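PDB 3BFM: biotin protein ligase-like protein of unknown function from Silicibacter sp., which is of unknown function but, as a member of the biotin/lipoate protein ligase family, may bind or transfer a related cofactor. Local coordinates for residues 33-36 with 37-41; 42-46 with 47-51; 57-61 with 62-66; 82-85 with 86-89. All blocks are in the same frame, centred on the assembly; numbering follows the deposited sequence. Where two conformers were deposited one is given.

Interaction 1: residues 33-36 with 37-41. With CA (calcium ion), chain C.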
loop_
_atom_site.group_PDB
_atom_site.type_symbol
_atom_site.label_atom_id
_atom_site.label_comp_id
_atom_site.label_asym_id
_atom_site.label_seq_id
_atom_site.Cartn_x
_atom_site.Cartn_y
_atom_site.Cartn_z
ATOM N N LEU A 33 7.112 -17.025 -5.284
ATOM C CA LEU A 33 6.614 -16.892 -6.666
ATOM C C LEU A 33 6.609 -15.481 -7.224
ATOM O O LEU A 33 6.252 -15.304 -8.375
ATOM C CB LEU A 33 5.159 -17.386 -6.770
ATOM C CG LEU A 33 4.946 -18.890 -6.867
ATOM C CD1 LEU A 33 3.507 -19.239 -6.547
ATOM C CD2 LEU A 33 5.339 -19.371 -8.272
ATOM N N GLY A 34 6.899 -14.473 -6.414
ATOM C CA GLY A 34 6.987 -13.123 -6.918
ATOM C C GLY A 34 5.803 -12.226 -6.624
ATOM O O GLY A 34 5.766 -11.102 -7.130
ATOM N N VAL A 35 4.849 -12.659 -5.800
ATOM C CA VAL A 35 3.729 -11.791 -5.458
ATOM C C VAL A 35 4.292 -10.660 -4.591
ATOM O O VAL A 35 5.140 -10.881 -3.716
ATOM C CB VAL A 35 2.558 -12.579 -4.788
ATOM C CG1 VAL A 35 1.321 -11.721 -4.635
ATOM C CG2 VAL A 35 2.216 -13.801 -5.626
ATOM N N ASP A 36 3.833 -9.449 -4.854
ATOM C CA ASP A 36 4.413 -8.278 -4.216
ATOM C C ASP A 36 3.821 -8.029 -2.826
ATOM O O ASP A 36 2.865 -8.678 -2.395
ATOM C CB ASP A 36 4.168 -7.008 -5.052
ATOM C CG ASP A 36 4.333 -7.217 -6.554
ATOM O OD1 ASP A 36 5.372 -7.785 -6.972
ATOM O OD2 ASP A 36 3.419 -6.781 -7.313
ATOM N N ALA A 37 4.399 -7.046 -2.159
ATOM C CA ALA A 37 3.961 -6.590 -0.865
ATOM C C ALA A 37 2.498 -6.167 -0.908
ATOM O O ALA A 37 1.986 -5.757 -1.947
ATOM C CB ALA A 37 4.827 -5.426 -0.405
ATOM N N GLY A 38 1.822 -6.304 0.225
ATOM C CA GLY A 38 0.488 -5.812 0.370
ATOM C C GLY A 38 -0.554 -6.902 0.386
ATOM O O GLY A 38 -1.670 -6.651 0.801
ATOM N N LEU A 39 -0.180 -8.098 -0.043
ATOM C CA LEU A 39 -1.052 -9.261 0.120
ATOM C C LEU A 39 -1.253 -9.608 1.585
ATOM O O LEU A 39 -0.263 -9.723 2.349
ATOM C CB LEU A 39 -0.468 -10.465 -0.568
ATOM C CG LEU A 39 -1.248 -11.775 -0.516
ATOM C CD1 LEU A 39 -2.558 -11.657 -1.304
ATOM C CD2 LEU A 39 -0.378 -12.934 -1.052
ATOM N N VAL A 40 -2.514 -9.822 1.931
ATOM C CA VAL A 40 -2.955 -10.310 3.223
ATOM C C VAL A 40 -3.726 -11.596 2.973
ATOM O O VAL A 40 -4.843 -11.578 2.502
ATOM C CB VAL A 40 -3.857 -9.311 4.002
ATOM C CG1 VAL A 40 -4.282 -9.898 5.358
ATOM C CG2 VAL A 40 -3.180 -7.962 4.154
ATOM N N VAL A 41 -3.108 -12.720 3.291
ATOM C CA VAL A 41 -3.781 -14.015 3.217
ATOM C C VAL A 41 -4.402 -14.306 4.563
ATOM O O VAL A 41 -3.761 -14.107 5.582
ATOM C CB VAL A 41 -2.793 -15.142 2.884
ATOM C CG1 VAL A 41 -3.570 -16.478 2.661
ATOM C CG2 VAL A 41 -1.952 -14.773 1.669
HETATM CA CA CA C . 0.569 -5.171 -3.837
HETATM O O HOH W 1 0.486 -7.624 -3.753
HETATM O O HOH W 2 1.053 -5.750 -6.187
HETATM O O HOH W 3 2.489 -3.741 -4.427
HETATM O O HOH W 4 0.412 -3.203 -2.390
HETATM O O HOH W 5 -1.412 -5.607 -2.520
#
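A type II beta turn running from Asp36 to Leu39 joins the loop after helix 23-32 to strand 39-44, and it carries a calcium site shared between two subunits. Ala37 and Gly38 occupy the two central positions, and the turn presents Ala37 O to the metal at 2.4 Å. Five waters and Ala37 O of the second subunit complete the shell, making the ion a bridge between the two copies of the protein. Asp36 does not ligate the calcium directly but works from the second shell: one calcium-bound water donates to its backbone O at 2.9 Å and another to its carboxylate OD2 at 2.8 Å. With CG beside the backbone N and anti to the carbonyl carbon (chi1 -41°), the carboxylate is swung to the side of the hydrated ion, where its negative charge would probably favour the bound cation. Gly38 has a positive phi of 107°, an angle that would jam a side chain against the preceding carbonyl, and a CB there would also crowd the calcium. Gly34, earlier in the loop, ends helix 23-32 in a Schellman motif. Beneath the turn the contact is apolar. Val35 and Leu39 both lean on Lys30 of helix 23-32, and both pack against Asp36 of the second subunit. Leu39, its CG anti to the backbone N (chi1 -179°), turns one methyl back under the turn, and the two side chains meet at an oblique angle through Val35 CG1 and Leu39 CD2, 4.1 Å apart in one conformer of Val35.

Interaction 2: residues 42-46 with 47-51. With CA (calcium ion), chain B.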
loop_
_atom_site.group_PDB
_atom_site.type_symbol
_atom_site.label_atom_id
_atom_site.label_comp_id
_atom_site.label_asym_id
_atom_site.label_seq_id
_atom_site.Cartn_x
_atom_site.Cartn_y
_atom_site.Cartn_z
ATOM N N TYR A 42 -5.654 -14.752 4.582
ATOM C CA TYR A 42 -6.316 -15.007 5.838
ATOM C C TYR A 42 -7.166 -16.258 5.784
ATOM O O TYR A 42 -7.514 -16.778 4.707
ATOM C CB TYR A 42 -7.135 -13.778 6.263
ATOM C CG TYR A 42 -8.295 -13.478 5.323
ATOM C CD1 TYR A 42 -9.520 -14.056 5.525
ATOM C CD2 TYR A 42 -8.142 -12.599 4.261
ATOM C CE1 TYR A 42 -10.569 -13.801 4.699
ATOM C CE2 TYR A 42 -9.221 -12.318 3.400
ATOM C CZ TYR A 42 -10.409 -12.917 3.635
ATOM O OH TYR A 42 -11.481 -12.681 2.777
ATOM N N GLU A 43 -7.485 -16.770 6.964
ATOM C CA GLU A 43 -8.326 -17.959 7.098
ATOM C C GLU A 43 -9.019 -17.816 8.433
ATOM O O GLU A 43 -8.340 -17.767 9.467
ATOM C CB GLU A 43 -7.468 -19.235 7.045
ATOM C CG GLU A 43 -8.264 -20.488 7.013
ATOM C CD GLU A 43 -7.499 -21.715 6.542
ATOM O OE1 GLU A 43 -6.232 -21.783 6.576
ATOM O OE2 GLU A 43 -8.173 -22.692 6.189
ATOM N N LEU A 44 -10.354 -17.676 8.393
ATOM C CA LEU A 44 -11.161 -17.517 9.592
ATOM C C LEU A 44 -12.003 -18.768 9.834
ATOM O O LEU A 44 -12.698 -19.266 8.919
ATOM C CB LEU A 44 -12.100 -16.300 9.482
ATOM C CG LEU A 44 -11.618 -14.919 9.944
ATOM C CD1 LEU A 44 -10.736 -14.272 8.879
ATOM C CD2 LEU A 44 -12.801 -14.017 10.260
ATOM N N GLY A 45 -11.938 -19.276 11.057
ATOM C CA GLY A 45 -12.864 -20.292 11.539
ATOM C C GLY A 45 -13.579 -19.745 12.741
ATOM O O GLY A 45 -13.325 -18.630 13.178
ATOM N N THR A 46 -14.483 -20.526 13.310
ATOM C CA THR A 46 -15.157 -20.114 14.497
ATOM C C THR A 46 -14.176 -20.110 15.695
ATOM O O THR A 46 -14.373 -19.348 16.617
ATOM C CB THR A 46 -16.362 -21.031 14.781
ATOM O OG1 THR A 46 -15.918 -22.379 14.908
ATOM C CG2 THR A 46 -17.323 -20.980 13.598
ATOM N N ASP A 47 -13.148 -20.965 15.641
ATOM C CA ASP A 47 -12.252 -21.171 16.789
ATOM C C ASP A 47 -10.857 -20.547 16.653
ATOM O O ASP A 47 -10.088 -20.535 17.618
ATOM C CB ASP A 47 -12.051 -22.664 17.024
ATOM C CG ASP A 47 -13.278 -23.340 17.544
ATOM O OD1 ASP A 47 -14.341 -22.683 17.686
ATOM O OD2 ASP A 47 -13.158 -24.558 17.730
ATOM N N VAL A 48 -10.523 -20.063 15.470
ATOM C CA VAL A 48 -9.169 -19.564 15.223
ATOM C C VAL A 48 -9.189 -18.515 14.129
ATOM O O VAL A 48 -10.041 -18.534 13.229
ATOM C CB VAL A 48 -8.183 -20.701 14.863
ATOM C CG1 VAL A 48 -8.725 -21.501 13.691
ATOM C CG2 VAL A 48 -6.743 -20.156 14.550
ATOM N N LEU A 49 -8.275 -17.561 14.266
ATOM C CA LEU A 49 -8.004 -16.568 13.215
ATOM C C LEU A 49 -6.561 -16.708 12.751
ATOM O O LEU A 49 -5.654 -16.692 13.564
ATOM C CB LEU A 49 -8.261 -15.128 13.706
ATOM C CG LEU A 49 -7.841 -13.933 12.816
ATOM C CD1 LEU A 49 -8.621 -13.955 11.484
ATOM C CD2 LEU A 49 -8.052 -12.594 13.515
ATOM N N ARG A 50 -6.344 -16.852 11.445
ATOM C CA ARG A 50 -4.976 -16.850 10.922
ATOM C C ARG A 50 -4.895 -15.826 9.833
ATOM O O ARG A 50 -5.876 -15.635 9.101
ATOM C CB ARG A 50 -4.524 -18.228 10.429
ATOM C CG ARG A 50 -4.383 -19.226 11.574
ATOM C CD ARG A 50 -4.134 -20.629 11.041
ATOM N NE ARG A 50 -5.393 -21.232 10.675
ATOM C CZ ARG A 50 -5.523 -22.365 9.994
ATOM N NH1 ARG A 50 -4.467 -23.042 9.568
ATOM N NH2 ARG A 50 -6.733 -22.821 9.729
ATOM N N ALA A 51 -3.750 -15.152 9.745
ATOM C CA ALA A 51 -3.520 -14.215 8.695
ATOM C C ALA A 51 -2.056 -14.021 8.486
ATOM O O ALA A 51 -1.228 -14.369 9.344
ATOM C CB ALA A 51 -4.262 -12.886 8.980
HETATM CA CA CA B . -6.312 -24.114 5.760
HETATM O O HOH W 6 -8.037 -20.124 10.827
HETATM O O HOH W 7 -7.055 -25.265 7.700
HETATM O O HOH W 8 -7.756 -24.467 3.923
HETATM O O HOH W 9 -5.653 -26.365 5.039
#
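Glu43 and Arg50 stack flat on each other beside a calcium ion. The Glu43 carboxylate grips the metal with both oxygens, OE1 at 2.5 Å and OE2 at 2.4 Å, while the guanidinium of Arg50 lies 11° from parallel to it, with Glu43 OE1 over one face toward its rim. Glu43 reaches the ion on an extended chain, CG anti to the backbone N (chi1 -173°). Two waters sit at the guanidinium edge, in its plane: one, a calcium ligand, accepts from Arg50 NH2 at 3.2 Å, and the other accepts from Arg50 NE and donates to Glu43 O at 2.7 Å, fixing the rotation of the group. Gln21 O and Asp22 OD1 also bind the metal. The platform is a beta hairpin of strands 39-44 and 48-55, where Glu43 and Arg50 form an antiparallel hydrogen-bonded pair: Glu43 N donates to Arg50 O at 2.9 Å and Arg50 N to Glu43 O at 3.0 Å. Leu44 and Leu49 lie side by side on the other face, with Leu44 and Tyr42 resting on Leu160 of helix 156-175. Gly45 N closes the hairpin by donating to Val48 O. At the bend Thr46 OG1 donates to Asp47 OD1 at 3.2 Å, meeting it from above the carboxylate plane. An alanine in place of Asp47 takes away this acceptor and would probably leave the Thr46 hydroxyl free to turn. Asp47 also packs against Trp132.

Interaction 3: residues 57-61 with 62-66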
loop_
_atom_site.group_PDB
_atom_site.type_symbol
_atom_site.label_atom_id
_atom_site.label_comp_id
_atom_site.label_asym_id
_atom_site.label_seq_id
_atom_site.Cartn_x
_atom_site.Cartn_y
_atom_site.Cartn_z
ATOM N N PRO A 57 10.635 -4.753 2.746
ATOM C CA PRO A 57 11.407 -3.576 3.158
ATOM C C PRO A 57 12.810 -3.596 2.532
ATOM O O PRO A 57 13.471 -4.633 2.482
ATOM C CB PRO A 57 11.467 -3.697 4.673
ATOM C CG PRO A 57 11.337 -5.152 4.944
ATOM C CD PRO A 57 10.524 -5.758 3.822
ATOM N N GLU A 58 13.246 -2.460 2.019
ATOM C CA GLU A 58 14.503 -2.433 1.293
ATOM C C GLU A 58 15.633 -2.079 2.254
ATOM O O GLU A 58 16.197 -0.996 2.222
ATOM C CB GLU A 58 14.397 -1.482 0.111
ATOM C CG GLU A 58 13.495 -2.035 -0.964
ATOM C CD GLU A 58 12.813 -0.954 -1.759
ATOM O OE1 GLU A 58 11.760 -0.452 -1.296
ATOM O OE2 GLU A 58 13.326 -0.620 -2.849
ATOM N N VAL A 59 15.923 -3.030 3.135
ATOM C CA VAL A 59 16.995 -2.920 4.103
ATOM C C VAL A 59 17.575 -4.306 4.312
ATOM O O VAL A 59 16.976 -5.306 3.922
ATOM C CB VAL A 59 16.511 -2.353 5.462
ATOM C CG1 VAL A 59 15.873 -0.989 5.304
ATOM C CG2 VAL A 59 15.555 -3.319 6.180
ATOM N N PRO A 60 18.749 -4.394 4.929
ATOM C CA PRO A 60 19.256 -5.733 5.219
ATOM C C PRO A 60 18.379 -6.510 6.195
ATOM O O PRO A 60 17.711 -5.894 7.009
ATOM C CB PRO A 60 20.600 -5.444 5.870
ATOM C CG PRO A 60 20.986 -4.096 5.333
ATOM C CD PRO A 60 19.714 -3.348 5.324
ATOM N N LEU A 61 18.457 -7.833 6.151
ATOM C CA LEU A 61 17.634 -8.703 7.010
ATOM C C LEU A 61 17.713 -8.315 8.470
ATOM O O LEU A 61 16.723 -8.386 9.179
ATOM C CB LEU A 61 18.064 -10.158 6.869
ATOM C CG LEU A 61 17.212 -11.184 7.621
ATOM C CD1 LEU A 61 15.782 -11.211 7.086
ATOM C CD2 LEU A 61 17.863 -12.556 7.550
ATOM N N ALA A 62 18.929 -8.024 8.946
ATOM C CA ALA A 62 19.147 -7.583 10.319
ATOM C C ALA A 62 18.139 -6.526 10.786
ATOM O O ALA A 62 17.537 -6.635 11.870
ATOM C CB ALA A 62 20.580 -7.061 10.451
ATOM N N LYS A 63 17.934 -5.539 9.920
ATOM C CA LYS A 63 17.017 -4.430 10.145
ATOM C C LYS A 63 15.562 -4.713 9.785
ATOM O O LYS A 63 14.635 -4.053 10.312
ATOM C CB LYS A 63 17.524 -3.209 9.399
ATOM C CG LYS A 63 18.909 -2.816 9.922
ATOM C CD LYS A 63 19.152 -1.337 9.881
ATOM C CE LYS A 63 20.454 -0.999 10.598
ATOM N NZ LYS A 63 20.350 -1.124 12.096
ATOM N N ALA A 64 15.346 -5.670 8.887
ATOM C CA ALA A 64 13.993 -6.003 8.424
ATOM C C ALA A 64 13.235 -6.791 9.497
ATOM O O ALA A 64 11.984 -6.823 9.492
ATOM C CB ALA A 64 14.050 -6.812 7.115
HETATM N N MSE A 65 13.983 -7.454 10.387
HETATM C CA MSE A 65 13.397 -8.160 11.532
HETATM C C MSE A 65 12.479 -7.282 12.406
HETATM O O MSE A 65 11.620 -7.833 13.095
HETATM C CB MSE A 65 14.496 -8.754 12.406
HETATM C CG MSE A 65 15.368 -9.780 11.752
HETATM SE SE MSE A 65 14.316 -11.196 10.790
HETATM C CE MSE A 65 13.436 -11.944 12.205
ATOM N N ALA A 66 12.661 -5.955 12.387
ATOM C CA ALA A 66 11.774 -5.014 13.091
ATOM C C ALA A 66 10.311 -5.179 12.672
ATOM O O ALA A 66 9.390 -4.696 13.353
ATOM C CB ALA A 66 12.244 -3.581 12.873
#
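Met65, present as selenomethionine, folds back over the carbonyl of Leu61 one helical turn earlier. Its CB stands 3.9 Å from Leu61 O, and CG comes closer to the same oxygen, at 3.2 Å. The chain bends at chi2 (-49°), which puts SE 4.0 Å from Leu61 CD1, where the two side chains cross at a slant; a further bend about the CG-SE bond turns the terminal CE. Leu61 has its CG anti to the backbone N (chi1 -175°), which leads the branch out to the selenium. Both side chains also lean on Leu232, and Met65 reaches Ile109 of strand 102-111. The backbone beneath is the short helix 61-64, with Pro60 at the N-cap position. Pro60 O accepts from Ala64 N at 3.0 Å, in the carbonyl plane, and more weakly from Lys63 N. Leu61 O takes the N-H of Met65 at 3.1 Å, with a weak second bond from Ala64 N. The loop leading in covers this first turn with apolar groups: Val59 CG2 reaches Ala64 N at 3.6 Å and also touches the CB atoms of Ala64 and Lys63, and Pro57 CG sits 3.9 Å from Ala64 CB. Trp174 of helix 156-175 packs against both Pro57 and Val59. Lys63 crosses Val59 at about a right angle and carries its NZ away to a salt bridge with Asp212.

Interaction 4: residues 82-85 with 86-89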
loop_
_atom_site.group_PDB
_atom_site.type_symbol
_atom_site.label_atom_id
_atom_site.label_comp_id
_atom_site.label_asym_id
_atom_site.label_seq_id
_atom_site.Cartn_x
_atom_site.Cartn_y
_atom_site.Cartn_z
ATOM N N LEU A 82 -10.841 -2.577 20.012
ATOM C CA LEU A 82 -12.064 -3.403 19.915
ATOM C C LEU A 82 -12.480 -4.087 21.218
ATOM O O LEU A 82 -13.630 -4.474 21.386
ATOM C CB LEU A 82 -11.876 -4.489 18.833
ATOM C CG LEU A 82 -11.661 -4.000 17.396
ATOM C CD1 LEU A 82 -11.431 -5.178 16.427
ATOM C CD2 LEU A 82 -12.815 -3.152 16.912
ATOM N N ALA A 83 -11.536 -4.269 22.126
ATOM C CA ALA A 83 -11.762 -5.057 23.326
ATOM C C ALA A 83 -12.026 -4.161 24.522
ATOM O O ALA A 83 -11.711 -2.989 24.499
ATOM C CB ALA A 83 -10.536 -5.902 23.616
ATOM N N PRO A 84 -12.565 -4.741 25.600
ATOM C CA PRO A 84 -12.674 -4.001 26.849
ATOM C C PRO A 84 -11.306 -3.550 27.361
ATOM O O PRO A 84 -10.301 -4.244 27.191
ATOM C CB PRO A 84 -13.297 -5.012 27.810
ATOM C CG PRO A 84 -13.890 -6.050 26.961
ATOM C CD PRO A 84 -13.105 -6.096 25.698
ATOM N N PRO A 85 -11.258 -2.372 27.993
ATOM C CA PRO A 85 -9.976 -1.783 28.394
ATOM C C PRO A 85 -9.222 -2.561 29.452
ATOM O O PRO A 85 -8.015 -2.407 29.577
ATOM C CB PRO A 85 -10.375 -0.407 28.935
ATOM C CG PRO A 85 -11.790 -0.539 29.304
ATOM C CD PRO A 85 -12.392 -1.509 28.349
ATOM N N GLU A 86 -9.917 -3.411 30.193
ATOM C CA GLU A 86 -9.242 -4.252 31.178
ATOM C C GLU A 86 -8.431 -5.391 30.552
ATOM O O GLU A 86 -7.594 -5.982 31.232
ATOM C CB GLU A 86 -10.248 -4.835 32.164
ATOM C CG GLU A 86 -11.388 -5.597 31.499
ATOM C CD GLU A 86 -12.591 -4.716 31.159
ATOM O OE1 GLU A 86 -12.456 -3.466 31.135
ATOM O OE2 GLU A 86 -13.674 -5.293 30.908
ATOM N N VAL A 87 -8.680 -5.728 29.286
ATOM C CA VAL A 87 -7.901 -6.793 28.621
ATOM C C VAL A 87 -6.481 -6.322 28.327
ATOM O O VAL A 87 -6.304 -5.359 27.607
ATOM C CB VAL A 87 -8.534 -7.261 27.309
ATOM C CG1 VAL A 87 -7.634 -8.327 26.645
ATOM C CG2 VAL A 87 -9.915 -7.823 27.576
ATOM N N ALA A 88 -5.487 -6.974 28.927
ATOM C CA ALA A 88 -4.083 -6.588 28.734
ATOM C C ALA A 88 -3.430 -7.455 27.647
ATOM O O ALA A 88 -3.476 -8.675 27.698
ATOM C CB ALA A 88 -3.303 -6.728 30.036
ATOM N N VAL A 89 -2.804 -6.810 26.672
ATOM C CA VAL A 89 -2.020 -7.543 25.682
ATOM C C VAL A 89 -0.520 -7.289 25.928
ATOM O O VAL A 89 -0.094 -6.140 26.063
ATOM C CB VAL A 89 -2.454 -7.150 24.267
ATOM C CG1 VAL A 89 -1.676 -7.909 23.265
ATOM C CG2 VAL A 89 -3.972 -7.439 24.096
HETATM O O HOH W 10 -8.098 -3.493 25.763
#
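Pro84 and Val87 are joined by the single direct hydrogen bond of this contact, in which Val87 N donates to Pro84 O at 3.0 Å. The bond is fairly straight at the hydrogen, 158°, but the donor stands well above the carbonyl plane. A water lies on the inner side of the bend, 2.7 Å from Pro84 O and 3.2 Å from Val87 O; it has more acceptors around it than protons to give, so its bonds cannot all be made at once. These four residues form a type I beta turn, Pro84 to Val87, which reverses the chain between helix 67-82 and strand 89-91 at the protein surface. Pro85 sits at the first of the central positions, its phi of -66° being one the ring readily supplies, and Glu86 at the second. Apolar contacts close the base of the turn: Pro84 CD meets Val87 CG2 at 4.1 Å, and Ala83 CB approaches Val87 CB at 4.4 Å. Both Ala83 and Val87 rest on Cys151 of a neighbouring loop, and Val87 also touches Asn100, whose OD1 accepts the N-H of Ala88. A third group of contacts sets a carboxylate against proline rings. Glu86 has its CG between the backbone N and the carbonyl carbon (chi1 55°) and bends again at chi2, so that its end curls back over the two prolines. OE2 then lies 3.1 Å from Pro84 CB, while OE1 lies 3.4 Å from Pro85 CD.

In the fold
Interactions 1 and 2 lie in series on strand 39-44 and touch where Val41 O meets Ala51 CB at 3.6 Å; their centres are 19 Å apart. Each holds a calcium ion, but in different settings: that of interaction 1 is shared with the second subunit, whereas that of interaction 2 is bound within one chain by Glu43, Gln21 and Asp22. Interaction 3 follows strand 48-55, the second arm of the hairpin, and lies about 28 Å between centres from interaction 2, across the middle of the chain. Interaction 4 is about 20 Å from interaction 2 and about 31 Å from interactions 1 and 3, centre to centre, and touches none of them.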